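PDB 2FG1: conserved hypothetical protein BT1257 from Bacteroides thetaiotaomicron, which probably removes ADP-ribose from modified thymidines in DNA by hydrolysis, through a macro domain. Local coordinates for residues K36-V39 with L40-S43; E62-L65 with G66-Q69. All coordinates share one frame; numbering follows the deposited sequence. Where two conformers were deposited one is given.

Along the chain the two contacts come in series, neither nesting nor crossing. Strand 22-29 runs into a loop that ends within interaction 1, where helix 38-45 begins: residues 36-43 cover the end of that loop and most of the helix, with Phe38, Val39 and Leu42 packing back against strand 22-29. Helix 48-59 follows, and the loop leaving it closes at interaction 2, where residues 62-69 turn into strand 68-74, an outermost strand of the mixed sheet. Both contacts thus mark junctions between a loop and a regular element of the alpha/beta macro fold. The centres of interactions 1 and 2 lie about 19 Å apart, and the two do not touch.

Interaction 1: residues K36-V39 with L40-S43; sequences KGFV and LALS
Phe38 and Leu42, four residues apart on one side of the first turns of helix 38-45, make the main side-chain contact. The ring of Phe38 reaches forward along the helix because its CG stands opposite the backbone N (chi1 -175°), and its corner CE2 comes 3.5 Å from Leu42 CG. The leucine's methyl CD1 lies nearly as close to the same ring carbon, and the two side chains meet at a slant. Ala41 CB adds a loose apolar contact, 4.4 Å from Phe38 CD1.

The backbone supplies the polar part. Leu40 N donates to Gly37 O at 3.0 Å, a bond to the third residue back that opens the helix. Two bonds of the regular helical kind, each spanning four residues, follow: Leu42 N to Phe38 O at 3.0 Å, and Ser43 N to Val39 O at 3.0 Å. Just before the helix, Gly37 has a positive phi of 80°, a backbone shape that favours glycine. The hydroxyl of Ser43 turns to Trp34 NE1 and Glu50 OE1, linking the helix to the preceding loop and to helix 48-59.

Beyond the segments, Phe38 also rests on Ile24, and both Val39 and Leu42 touch His26, so this apolar side of the helix faces strand 22-29. The chemistry implies a division of labour: carbonyl-to-amide bonds set the path of the helix start, while branched and aromatic carbons seat it against the sheet.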
loop_
_atom_site.group_PDB
_atom_site.type_symbol
_atom_site.label_atom_id
_atom_site.label_comp_id
_atom_site.label_asym_id
_atom_site.label_seq_id
_atom_site.Cartn_x
_atom_site.Cartn_y
_atom_site.Cartn_z
ATOM N N LYS A 36 10.115 -7.245 -7.092
ATOM C CA LYS A 36 9.638 -6.674 -8.360
ATOM C C LYS A 36 8.833 -5.413 -8.115
ATOM O O LYS A 36 7.993 -5.381 -7.221
ATOM C CB LYS A 36 8.749 -7.686 -9.100
ATOM C CG LYS A 36 9.393 -9.037 -9.358
ATOM C CD LYS A 36 8.389 -10.181 -9.196
ATOM C CE LYS A 36 7.774 -10.601 -10.518
ATOM N NZ LYS A 36 8.763 -11.307 -11.385
ATOM N N GLY A 37 9.084 -4.383 -8.916
ATOM C CA GLY A 37 8.231 -3.190 -8.914
ATOM C C GLY A 37 8.511 -2.221 -7.782
ATOM O O GLY A 37 9.667 -1.933 -7.484
ATOM N N PHE A 38 7.448 -1.712 -7.164
ATOM C CA PHE A 38 7.581 -0.628 -6.187
ATOM C C PHE A 38 8.494 -0.990 -5.012
ATOM O O PHE A 38 9.202 -0.127 -4.491
ATOM C CB PHE A 38 6.216 -0.190 -5.665
ATOM C CG PHE A 38 6.276 1.000 -4.747
ATOM C CD1 PHE A 38 6.556 2.267 -5.246
ATOM C CD2 PHE A 38 6.041 0.854 -3.386
ATOM C CE1 PHE A 38 6.601 3.377 -4.394
ATOM C CE2 PHE A 38 6.087 1.952 -2.541
ATOM C CZ PHE A 38 6.361 3.213 -3.042
ATOM N N VAL A 39 8.493 -2.255 -4.610
ATOM C CA VAL A 39 9.352 -2.675 -3.494
ATOM C C VAL A 39 10.828 -2.372 -3.736
ATOM O O VAL A 39 11.586 -2.143 -2.793
ATOM C CB VAL A 39 9.158 -4.164 -3.100
ATOM C CG1 VAL A 39 7.767 -4.398 -2.512
ATOM C CG2 VAL A 39 9.414 -5.102 -4.267
ATOM N N LEU A 40 11.238 -2.365 -5.003
ATOM C CA LEU A 40 12.619 -2.050 -5.331
ATOM C C LEU A 40 12.921 -0.573 -5.077
ATOM O O LEU A 40 14.009 -0.229 -4.615
ATOM C CB LEU A 40 12.941 -2.425 -6.779
ATOM C CG LEU A 40 12.750 -3.912 -7.112
ATOM C CD1 LEU A 40 13.180 -4.200 -8.547
ATOM C CD2 LEU A 40 13.518 -4.827 -6.148
ATOM N N ALA A 41 11.947 0.290 -5.367
ATOM C CA ALA A 41 12.079 1.708 -5.057
ATOM C C ALA A 41 12.154 1.934 -3.542
ATOM O O ALA A 41 12.960 2.729 -3.064
ATOM C CB ALA A 41 10.925 2.511 -5.679
ATOM N N LEU A 42 11.331 1.219 -2.790
ATOM C CA LEU A 42 11.382 1.303 -1.330
ATOM C C LEU A 42 12.749 0.905 -0.806
ATOM O O LEU A 42 13.356 1.641 -0.034
ATOM C CB LEU A 42 10.324 0.411 -0.683
ATOM C CG LEU A 42 8.900 0.942 -0.639
ATOM C CD1 LEU A 42 7.985 -0.167 -0.186
ATOM C CD2 LEU A 42 8.778 2.138 0.305
ATOM N N SER A 43 13.261 -0.246 -1.247
ATOM C CA SER A 43 14.508 -0.772 -0.698
ATOM C C SER A 43 15.749 0.040 -1.095
ATOM O O SER A 43 16.746 0.014 -0.385
ATOM C CB SER A 43 14.658 -2.259 -1.021
ATOM O OG SER A 43 13.724 -3.017 -0.269
#

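Interaction 2: residues E62-L65 with G66-Q69; sequences EFTL and GAVQ
A type II beta turn from Thr64 to Ala67 leads the loop after helix 48-59 into strand 68-74, an outermost strand of the macro domain's mixed sheet. Its closing bond runs from Ala67 N to Thr64 O, 3.0 Å long with an N-H...O angle of 157°. Leu65 and Gly66 occupy the two corners. At the second, Gly66 takes a positive phi of 98°, and with its backbone so turned a beta carbon would be jammed against Leu65 O; glycine is therefore the natural residue here. At the first corner, the bond from CA to CB of Leu65 points away from 66-69, and the side chain touches Ala102 of helix 100-117.

Upstream, Phe63 is the centre of an inverse gamma turn, in which Thr64 N bonds weakly to Glu62 O at 3.1 Å. Its ring joins aromatic residues of helix 48-59, meeting Trp56 and Tyr57 edge-to-face. On the sheet side, Gly66 and Ala67 make backbone bonds with Ile83 of the neighbouring strand 77-85, which carries the turn directly into the strand pairing.

Inside the bend, the side chain that crosses from 66-69 to 62-65 is the methyl of Ala67, pointing at the preceding loop and small enough to fit among its carbonyls. With chi1 of 51°, Thr64 holds OG1 between its own N and carbonyl carbon, placing the hydroxyl 4.0 Å from Ala67 CB. That methyl carbon, Ala67 CB, also lies 3.2 Å from Thr64 O and 3.3 Å from Glu62 O.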
loop_
_atom_site.group_PDB
_atom_site.type_symbol
_atom_site.label_atom_id
_atom_site.label_comp_id
_atom_site.label_asym_id
_atom_site.label_seq_id
_atom_site.Cartn_x
_atom_site.Cartn_y
_atom_site.Cartn_z
ATOM N N GLU A 62 -0.276 -13.398 11.897
ATOM C CA GLU A 62 -1.247 -12.633 11.101
ATOM C C GLU A 62 -0.659 -12.226 9.744
ATOM O O GLU A 62 -0.821 -11.090 9.300
ATOM C CB GLU A 62 -1.765 -11.408 11.874
ATOM C CG GLU A 62 -2.462 -11.754 13.184
ATOM C CD GLU A 62 -2.811 -10.534 14.023
ATOM O OE1 GLU A 62 -3.410 -9.573 13.485
ATOM O OE2 GLU A 62 -2.494 -10.541 15.228
ATOM N N PHE A 63 0.030 -13.159 9.095
ATOM C CA PHE A 63 0.569 -12.921 7.768
ATOM C C PHE A 63 -0.476 -13.408 6.776
ATOM O O PHE A 63 -0.349 -14.479 6.175
ATOM C CB PHE A 63 1.919 -13.623 7.567
ATOM C CG PHE A 63 2.662 -13.145 6.350
ATOM C CD1 PHE A 63 3.468 -12.010 6.419
ATOM C CD2 PHE A 63 2.548 -13.814 5.135
ATOM C CE1 PHE A 63 4.135 -11.550 5.303
ATOM C CE2 PHE A 63 3.216 -13.365 4.015
ATOM C CZ PHE A 63 4.014 -12.237 4.095
ATOM N N THR A 64 -1.529 -12.610 6.644
ATOM C CA THR A 64 -2.735 -13.028 5.937
ATOM C C THR A 64 -3.230 -11.897 5.044
ATOM O O THR A 64 -2.978 -10.720 5.307
ATOM C CB THR A 64 -3.871 -13.433 6.921
ATOM O OG1 THR A 64 -4.068 -12.403 7.897
ATOM C CG2 THR A 64 -3.521 -14.723 7.637
ATOM N N LEU A 65 -3.949 -12.268 3.990
ATOM C CA LEU A 65 -4.622 -11.293 3.141
ATOM C C LEU A 65 -5.482 -10.363 3.992
ATOM O O LEU A 65 -6.268 -10.837 4.834
ATOM C CB LEU A 65 -5.489 -12.007 2.099
ATOM C CG LEU A 65 -4.709 -12.682 0.967
ATOM C CD1 LEU A 65 -5.599 -13.697 0.265
ATOM C CD2 LEU A 65 -4.172 -11.666 -0.027
ATOM N N GLY A 66 -5.331 -9.056 3.784
ATOM C CA GLY A 66 -6.081 -8.076 4.560
ATOM C C GLY A 66 -5.307 -7.477 5.717
ATOM O O GLY A 66 -5.726 -6.461 6.258
ATOM N N ALA A 67 -4.173 -8.086 6.079
ATOM C CA ALA A 67 -3.349 -7.591 7.183
ATOM C C ALA A 67 -2.384 -6.498 6.725
ATOM O O ALA A 67 -2.025 -6.416 5.541
ATOM C CB ALA A 67 -2.581 -8.738 7.847
ATOM N N VAL A 68 -1.954 -5.664 7.667
ATOM C CA VAL A 68 -1.051 -4.553 7.375
ATOM C C VAL A 68 0.001 -4.459 8.468
ATOM O O VAL A 68 -0.318 -4.573 9.659
ATOM C CB VAL A 68 -1.819 -3.198 7.299
ATOM C CG1 VAL A 68 -0.876 -2.060 6.900
ATOM C CG2 VAL A 68 -2.988 -3.284 6.325
ATOM N N GLN A 69 1.242 -4.195 8.053
ATOM C CA GLN A 69 2.347 -3.887 8.953
ATOM C C GLN A 69 2.797 -2.459 8.701
ATOM O O GLN A 69 3.060 -2.086 7.553
ATOM C CB GLN A 69 3.498 -4.844 8.666
ATOM C CG GLN A 69 4.769 -4.602 9.456
ATOM C CD GLN A 69 5.859 -5.527 8.995
ATOM O OE1 GLN A 69 6.188 -5.568 7.815
ATOM N NE2 GLN A 69 6.438 -6.279 9.930
#